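Local coordinates for 70 KDA protein (Xanthomonas sp., PDB 4B2N), which cleaves the carbon backbone of rubber, poly(cis-1,4-isoprene), by oxidation with dioxygen, as an extracellular dihaem c-type cytochrome oxygenase, at residues Q362-H368 with A654-Y658; L372-N378 with D642-L647. All coordinates share one frame; numbering follows the deposited sequence.

Contact 1. Residues Q362-H368 with A654-Y658; sequences QGAVIYH and ALIEY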
loop_
_atom_site.group_PDB
_atom_site.type_symbol
_atom_site.label_atom_id
_atom_site.label_comp_id
_atom_site.label_asym_id
_atom_site.label_seq_id
_atom_site.Cartn_x
_atom_site.Cartn_y
_atom_site.Cartn_z
ATOM N N GLN A 362 -24.681 -20.277 1.064
ATOM C CA GLN A 362 -24.308 -21.020 -0.144
ATOM C C GLN A 362 -22.927 -20.545 -0.637
ATOM O O GLN A 362 -22.063 -21.347 -0.994
ATOM C CB GLN A 362 -25.372 -20.847 -1.224
ATOM C CG GLN A 362 -26.669 -21.551 -0.814
ATOM C CD GLN A 362 -27.770 -21.482 -1.843
ATOM O OE1 GLN A 362 -28.664 -22.347 -1.854
ATOM N NE2 GLN A 362 -27.744 -20.474 -2.699
ATOM N N GLY A 363 -22.730 -19.223 -0.627
ATOM C CA GLY A 363 -21.425 -18.658 -0.961
ATOM C C GLY A 363 -20.309 -19.136 -0.025
ATOM O O GLY A 363 -19.198 -19.347 -0.459
ATOM N N ALA A 364 -20.614 -19.294 1.250
ATOM C CA ALA A 364 -19.629 -19.711 2.202
ATOM C C ALA A 364 -19.148 -21.068 1.838
ATOM O O ALA A 364 -17.966 -21.363 1.902
ATOM C CB ALA A 364 -20.189 -19.699 3.588
ATOM N N VAL A 365 -20.091 -21.914 1.423
ATOM C CA VAL A 365 -19.751 -23.260 1.042
ATOM C C VAL A 365 -18.905 -23.273 -0.217
ATOM O O VAL A 365 -17.942 -24.042 -0.291
ATOM C CB VAL A 365 -21.021 -24.157 0.861
ATOM C CG1 VAL A 365 -20.613 -25.574 0.432
ATOM C CG2 VAL A 365 -21.718 -24.280 2.202
ATOM N N ILE A 366 -19.305 -22.478 -1.217
ATOM C CA ILE A 366 -18.627 -22.463 -2.470
ATOM C C ILE A 366 -17.223 -21.971 -2.165
ATOM O O ILE A 366 -16.234 -22.564 -2.600
ATOM C CB ILE A 366 -19.328 -21.517 -3.451
ATOM C CG1 ILE A 366 -20.685 -22.126 -3.937
ATOM C CG2 ILE A 366 -18.445 -21.318 -4.691
ATOM C CD1 ILE A 366 -21.678 -21.029 -4.326
ATOM N N TYR A 367 -17.147 -20.882 -1.392
ATOM C CA TYR A 367 -15.839 -20.255 -1.046
ATOM C C TYR A 367 -14.832 -21.339 -0.573
ATOM O O TYR A 367 -13.696 -21.434 -1.076
ATOM C CB TYR A 367 -16.041 -19.137 0.008
ATOM C CG TYR A 367 -14.678 -18.531 0.403
ATOM C CD1 TYR A 367 -13.874 -19.159 1.308
ATOM C CD2 TYR A 367 -14.214 -17.365 -0.178
ATOM C CE1 TYR A 367 -12.609 -18.668 1.620
ATOM C CE2 TYR A 367 -12.968 -16.878 0.129
ATOM C CZ TYR A 367 -12.182 -17.519 1.008
ATOM O OH TYR A 367 -10.942 -17.015 1.283
ATOM N N HIS A 368 -15.261 -22.162 0.379
ATOM C CA HIS A 368 -14.374 -23.121 1.042
ATOM C C HIS A 368 -14.290 -24.480 0.345
ATOM O O HIS A 368 -13.335 -25.254 0.558
ATOM C CB HIS A 368 -14.877 -23.307 2.459
ATOM C CG HIS A 368 -14.699 -22.101 3.324
ATOM N ND1 HIS A 368 -15.642 -21.100 3.411
ATOM C CD2 HIS A 368 -13.619 -21.718 4.115
ATOM C CE1 HIS A 368 -15.175 -20.156 4.268
ATOM N NE2 HIS A 368 -13.954 -20.547 4.708
ATOM N N ALA A 654 -23.621 -16.015 -5.236
ATOM C CA ALA A 654 -23.551 -16.565 -3.868
ATOM C C ALA A 654 -22.252 -16.144 -3.224
ATOM O O ALA A 654 -22.229 -15.737 -2.033
ATOM C CB ALA A 654 -23.670 -18.090 -3.852
ATOM N N LEU A 655 -21.181 -16.215 -4.009
ATOM C CA LEU A 655 -19.862 -15.839 -3.498
ATOM C C LEU A 655 -19.852 -14.353 -3.188
ATOM O O LEU A 655 -19.274 -13.956 -2.163
ATOM C CB LEU A 655 -18.804 -16.142 -4.538
ATOM C CG LEU A 655 -18.246 -17.577 -4.645
ATOM C CD1 LEU A 655 -17.473 -17.626 -5.959
ATOM C CD2 LEU A 655 -17.343 -17.939 -3.449
ATOM N N ILE A 656 -20.503 -13.528 -4.011
ATOM C CA ILE A 656 -20.579 -12.088 -3.667
ATOM C C ILE A 656 -21.328 -11.808 -2.381
ATOM O O ILE A 656 -20.890 -11.003 -1.530
ATOM C CB ILE A 656 -21.121 -11.247 -4.838
ATOM C CG1 ILE A 656 -20.017 -11.081 -5.886
ATOM C CG2 ILE A 656 -21.601 -9.876 -4.386
ATOM C CD1 ILE A 656 -20.628 -10.870 -7.281
ATOM N N GLU A 657 -22.472 -12.461 -2.213
ATOM C CA GLU A 657 -23.210 -12.329 -0.991
ATOM C C GLU A 657 -22.361 -12.758 0.201
ATOM O O GLU A 657 -22.398 -12.127 1.269
ATOM C CB GLU A 657 -24.456 -13.213 -1.057
ATOM C CG GLU A 657 -25.508 -12.629 -0.153
ATOM C CD GLU A 657 -26.090 -11.321 -0.657
ATOM O OE1 GLU A 657 -25.777 -10.877 -1.794
ATOM O OE2 GLU A 657 -26.820 -10.686 0.127
ATOM N N TYR A 658 -21.620 -13.858 0.050
ATOM C CA TYR A 658 -20.757 -14.284 1.139
ATOM C C TYR A 658 -19.677 -13.216 1.474
ATOM O O TYR A 658 -19.399 -12.924 2.658
ATOM C CB TYR A 658 -20.112 -15.618 0.783
ATOM C CG TYR A 658 -19.124 -16.070 1.834
ATOM C CD1 TYR A 658 -19.518 -16.181 3.174
ATOM C CD2 TYR A 658 -17.816 -16.402 1.494
ATOM C CE1 TYR A 658 -18.628 -16.587 4.139
ATOM C CE2 TYR A 658 -16.898 -16.816 2.467
ATOM C CZ TYR A 658 -17.342 -16.910 3.780
ATOM O OH TYR A 658 -16.529 -17.336 4.752
#
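Gly363 meets Ala654 and Leu655 where two helices cross at nearly a right angle, consistent with the crossing of the N- and C-terminal helices of cytochromes c. The segments' axes pass 7.3 Å apart at a signed angle of -101°, and the bare CA of Gly363 is what lets them come so near. That CA rests 3.2 Å from Ala654 O in a CA-H...O contact, the nearest thing to a polar link here, since no hydrogen bond joins the two segments.

The main bump is Tyr658. Its ring enters a hollow formed by Gly363, Ala364, Tyr367 and His368, a knob into a hole, with CG anti to the backbone N (chi1 176°) so that the ring projects across the other helix. Ala364 CA lies 3.6 Å from the ring centroid, almost on the normal, a CH-pi contact over one face. Tyr367 closes the hollow at the ring's edge, its CG 3.5 Å from Tyr658 CE2. The two tyrosine side chains run at about a right angle. Beside this, Ile366 and Leu655 form a smaller interlock: Ile366 CD1 touches Ala654 CB at 3.6 Å, while its CG2 branch lies against Leu655 CG.

Tyr367 reaches onward to the haem-binding motif, touching Cys390 and the axial ligand His394, with its hydroxyl hydrogen-bonded to Gly395 O. Leu655 touches the haem itself, so the crossing backs directly onto the cofactor.

At the far end of the hollow the His368 ring is pinned by ND1, which donates nearly straight to Ala364 O, 2.8 Å away, and by NE2, which is bonded to Tyr397 N. Held this way, it turns an edge to Tyr658, whose OH lies near the imidazole plane, 3.2 Å from His368 CE1.

Contact 2. Residues L372-N378 with D642-L647; sequences LWASGAN and DFTQSL. With HEC (heme c), chain D.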
loop_
_atom_site.group_PDB
_atom_site.type_symbol
_atom_site.label_atom_id
_atom_site.label_comp_id
_atom_site.label_asym_id
_atom_site.label_seq_id
_atom_site.Cartn_x
_atom_site.Cartn_y
_atom_site.Cartn_z
ATOM N N LEU A 372 -12.090 -24.952 -8.270
ATOM C CA LEU A 372 -12.217 -24.184 -9.507
ATOM C C LEU A 372 -11.733 -24.925 -10.729
ATOM O O LEU A 372 -12.089 -24.568 -11.867
ATOM C CB LEU A 372 -11.574 -22.761 -9.391
ATOM C CG LEU A 372 -12.298 -21.871 -8.362
ATOM C CD1 LEU A 372 -11.500 -20.593 -8.142
ATOM C CD2 LEU A 372 -13.746 -21.550 -8.699
ATOM N N TRP A 373 -10.925 -25.957 -10.471
ATOM C CA TRP A 373 -10.399 -26.873 -11.474
ATOM C C TRP A 373 -11.223 -28.134 -11.573
ATOM O O TRP A 373 -10.807 -29.061 -12.243
ATOM C CB TRP A 373 -8.970 -27.269 -11.114
ATOM C CG TRP A 373 -7.964 -26.183 -11.325
ATOM C CD1 TRP A 373 -7.097 -26.016 -12.414
ATOM C CD2 TRP A 373 -7.693 -25.040 -10.429
ATOM N NE1 TRP A 373 -6.309 -24.904 -12.237
ATOM C CE2 TRP A 373 -6.633 -24.260 -11.075
ATOM C CE3 TRP A 373 -8.199 -24.616 -9.193
ATOM C CZ2 TRP A 373 -6.114 -23.093 -10.499
ATOM C CZ3 TRP A 373 -7.686 -23.422 -8.628
ATOM C CH2 TRP A 373 -6.669 -22.682 -9.269
ATOM N N ALA A 374 -12.390 -28.197 -10.919
ATOM C CA ALA A 374 -13.238 -29.409 -10.996
ATOM C C ALA A 374 -13.632 -29.756 -12.425
ATOM O O ALA A 374 -13.767 -28.881 -13.279
ATOM C CB ALA A 374 -14.474 -29.245 -10.154
ATOM N N SER A 375 -13.819 -31.044 -12.680
ATOM C CA SER A 375 -14.289 -31.548 -13.982
ATOM C C SER A 375 -13.399 -31.088 -15.122
ATOM O O SER A 375 -13.912 -30.634 -16.141
ATOM C CB SER A 375 -15.728 -31.124 -14.301
ATOM O OG SER A 375 -16.640 -31.329 -13.228
ATOM N N GLY A 376 -12.085 -31.177 -14.947
ATOM C CA GLY A 376 -11.130 -30.679 -15.960
ATOM C C GLY A 376 -11.075 -29.196 -16.365
ATOM O O GLY A 376 -10.313 -28.837 -17.291
ATOM N N ALA A 377 -11.828 -28.330 -15.679
ATOM C CA ALA A 377 -11.761 -26.862 -15.897
ATOM C C ALA A 377 -10.354 -26.268 -15.674
ATOM O O ALA A 377 -9.532 -26.830 -14.909
ATOM C CB ALA A 377 -12.751 -26.167 -14.981
ATOM N N ASN A 378 -10.063 -25.154 -16.339
ATOM C CA ASN A 378 -8.790 -24.431 -16.086
ATOM C C ASN A 378 -7.540 -25.301 -16.234
ATOM O O ASN A 378 -6.548 -25.051 -15.546
ATOM C CB ASN A 378 -8.824 -23.883 -14.668
ATOM C CG ASN A 378 -9.833 -22.785 -14.523
ATOM O OD1 ASN A 378 -9.943 -21.931 -15.407
ATOM N ND2 ASN A 378 -10.578 -22.794 -13.444
ATOM N N ASP A 642 -7.902 -15.849 -13.643
ATOM C CA ASP A 642 -8.882 -16.304 -14.631
ATOM C C ASP A 642 -9.516 -17.618 -14.318
ATOM O O ASP A 642 -10.503 -17.995 -15.000
ATOM C CB ASP A 642 -8.198 -16.468 -15.992
ATOM C CG ASP A 642 -7.783 -15.183 -16.563
ATOM O OD1 ASP A 642 -8.684 -14.376 -16.860
ATOM O OD2 ASP A 642 -6.562 -14.955 -16.744
ATOM N N PHE A 643 -8.973 -18.329 -13.331
ATOM C CA PHE A 643 -9.575 -19.602 -12.880
ATOM C C PHE A 643 -10.997 -19.425 -12.358
ATOM O O PHE A 643 -11.720 -20.374 -12.235
ATOM C CB PHE A 643 -8.730 -20.255 -11.814
ATOM C CG PHE A 643 -8.059 -19.254 -10.880
ATOM C CD1 PHE A 643 -8.795 -18.604 -9.873
ATOM C CD2 PHE A 643 -6.719 -18.992 -11.033
ATOM C CE1 PHE A 643 -8.164 -17.647 -9.030
ATOM C CE2 PHE A 643 -6.067 -17.981 -10.227
ATOM C CZ PHE A 643 -6.786 -17.376 -9.216
ATOM N N THR A 644 -11.406 -18.206 -12.037
ATOM C CA THR A 644 -12.811 -17.967 -11.712
ATOM C C THR A 644 -13.829 -18.140 -12.886
ATOM O O THR A 644 -15.043 -18.191 -12.678
ATOM C CB THR A 644 -12.962 -16.605 -11.103
ATOM O OG1 THR A 644 -12.465 -15.628 -12.025
ATOM C CG2 THR A 644 -12.122 -16.518 -9.848
ATOM N N GLN A 645 -13.327 -18.183 -14.099
ATOM C CA GLN A 645 -14.194 -18.384 -15.298
ATOM C C GLN A 645 -14.992 -19.683 -15.271
ATOM O O GLN A 645 -15.993 -19.768 -15.952
ATOM C CB GLN A 645 -13.348 -18.394 -16.553
ATOM C CG GLN A 645 -12.588 -19.693 -16.712
ATOM C CD GLN A 645 -11.356 -19.532 -17.571
ATOM O OE1 GLN A 645 -11.222 -18.559 -18.323
ATOM N NE2 GLN A 645 -10.415 -20.472 -17.441
ATOM N N SER A 646 -14.523 -20.660 -14.503
ATOM C CA SER A 646 -15.157 -21.987 -14.404
ATOM C C SER A 646 -16.422 -21.907 -13.526
ATOM O O SER A 646 -17.237 -22.843 -13.538
ATOM C CB SER A 646 -14.163 -22.995 -13.801
ATOM O OG SER A 646 -13.962 -22.798 -12.373
ATOM N N LEU A 647 -16.588 -20.807 -12.769
ATOM C CA LEU A 647 -17.768 -20.616 -11.915
ATOM C C LEU A 647 -19.037 -20.457 -12.739
ATOM O O LEU A 647 -18.980 -20.101 -13.909
ATOM C CB LEU A 647 -17.626 -19.372 -11.023
ATOM C CG LEU A 647 -16.501 -19.548 -10.042
ATOM C CD1 LEU A 647 -16.163 -18.161 -9.507
ATOM C CD2 LEU A 647 -16.976 -20.439 -8.892
HETATM FE FE HEC D . -8.376 -14.541 -5.519
HETATM C CHA HEC D . -7.048 -11.363 -5.797
HETATM C CHB HEC D . -11.533 -13.222 -4.514
HETATM C CHC HEC D . -9.854 -17.615 -5.727
HETATM C CHD HEC D . -5.234 -15.870 -5.396
HETATM N NA HEC D . -9.086 -12.691 -5.112
HETATM C C1A HEC D . -8.442 -11.470 -5.434
HETATM C C2A HEC D . -9.321 -10.325 -5.210
HETATM C C3A HEC D . -10.632 -10.874 -4.823
HETATM C C4A HEC D . -10.467 -12.313 -4.847
HETATM C CMA HEC D . -11.859 -10.064 -4.464
HETATM C CAA HEC D . -8.953 -8.844 -5.242
HETATM C CBA HEC D . -8.346 -8.646 -3.804
HETATM C CGA HEC D . -7.677 -7.267 -3.684
HETATM O O1A HEC D . -7.581 -6.589 -4.740
HETATM O O2A HEC D . -7.263 -6.760 -2.578
HETATM N NB HEC D . -10.385 -15.256 -5.180
HETATM C C1B HEC D . -11.506 -14.653 -4.787
HETATM C C2B HEC D . -12.693 -15.505 -4.659
HETATM C C3B HEC D . -12.174 -16.829 -5.052
HETATM C C4B HEC D . -10.776 -16.555 -5.339
HETATM C CMB HEC D . -14.074 -15.076 -4.220
HETATM C CAB HEC D . -12.918 -18.141 -5.176
HETATM C CBB HEC D . -13.864 -18.160 -6.205
HETATM N NC HEC D . -7.709 -16.362 -5.415
HETATM C C1C HEC D . -8.421 -17.566 -5.682
HETATM C C2C HEC D . -7.590 -18.751 -5.852
HETATM C C3C HEC D . -6.246 -18.240 -5.744
HETATM C C4C HEC D . -6.352 -16.764 -5.572
HETATM C CMC HEC D . -8.031 -20.187 -6.087
HETATM C CAC HEC D . -5.011 -19.083 -5.868
HETATM C CBC HEC D . -4.742 -19.917 -6.890
HETATM N ND HEC D . -6.545 -13.783 -5.500
HETATM C C1D HEC D . -5.374 -14.411 -5.526
HETATM C C2D HEC D . -4.164 -13.607 -5.624
HETATM C C3D HEC D . -4.689 -12.268 -5.759
HETATM C C4D HEC D . -6.130 -12.489 -5.700
HETATM C CMD HEC D . -2.725 -14.056 -5.621
HETATM C CAD HEC D . -3.899 -10.987 -5.900
HETATM C CBD HEC D . -3.868 -10.710 -7.411
HETATM C CGD HEC D . -3.147 -9.427 -7.750
HETATM O O1D HEC D . -2.215 -9.397 -8.564
HETATM O O2D HEC D . -3.527 -8.450 -7.139
#
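Ser646 reaches across to Leu372 and gives its hydroxyl proton to Leu372 O, 2.6 Å from OG, in the carbonyl plane and on a lone pair. OG sits between the backbone N and the carbonyl carbon (chi1 74°), the position that aims it at the 372-378 loop. The same Leu372 O takes a second, weak bond from Asn378 ND2 within its own loop.

Asn378 is the hub of the polar side. Its ND2 has a sound acceptor in Phe643 O at 2.9 Å, again on a lone pair in the carbonyl plane, with Leu372 O the weak second, so one amide nitrogen faces two backbone carbonyls, one from each segment. Its OD1 faces Gln645 NE2, the two amides nearly coplanar, at a spacing too short to be taken literally.

On the haem side the partners are apolar. Leu372 splits its branches: CD1 meets Phe643 CD1 at 3.8 Å and approaches the haem, while CD2 presses tightly on Leu647 CD2. Over one face of Trp373, towards the rim, lies Phe643 CB, and the rings themselves are slid apart and barely overlap. The indole nitrogen NE1 is engaged by Ile381 O. Phe643, two residues after the axial ligand His641, carries its ring on to the porphyrin, with CE1 3.4 Å from haem C1C.

The 3-10 turn 643-646 and the 372-378 loop thus wall one side of the haem pocket. The loop runs between helix 357-369 and helix 391-394, which carries Cys393 and the axial ligand His394, just after Cys390; 642-647 leads into helix 649-660, touched by Leu647 at Arg652 and Leu655, while Thr644 OG1 bonds to Val527 O of helix 524-528.

Along the chain the order is 362-368, 372-378, 642-647, 654-658, so contact 2 is nested inside the loop closed by contact 1. Their centres lie 16 Å apart on the same side of the chain's centre. Helix 357-369 of contact 1 runs on into the loop of contact 2, and segment 642-647 returns into helix 649-660, so each pair of neighbouring segments is one continuous piece of chain. The contacts also touch directly, Leu655 CD1 lying 3.8 Å from Leu647 CD1. Together they bring the chain end back against what is probably the first helix of this cytochrome c-like unit and line the pocket of the haem held by His394 and His641.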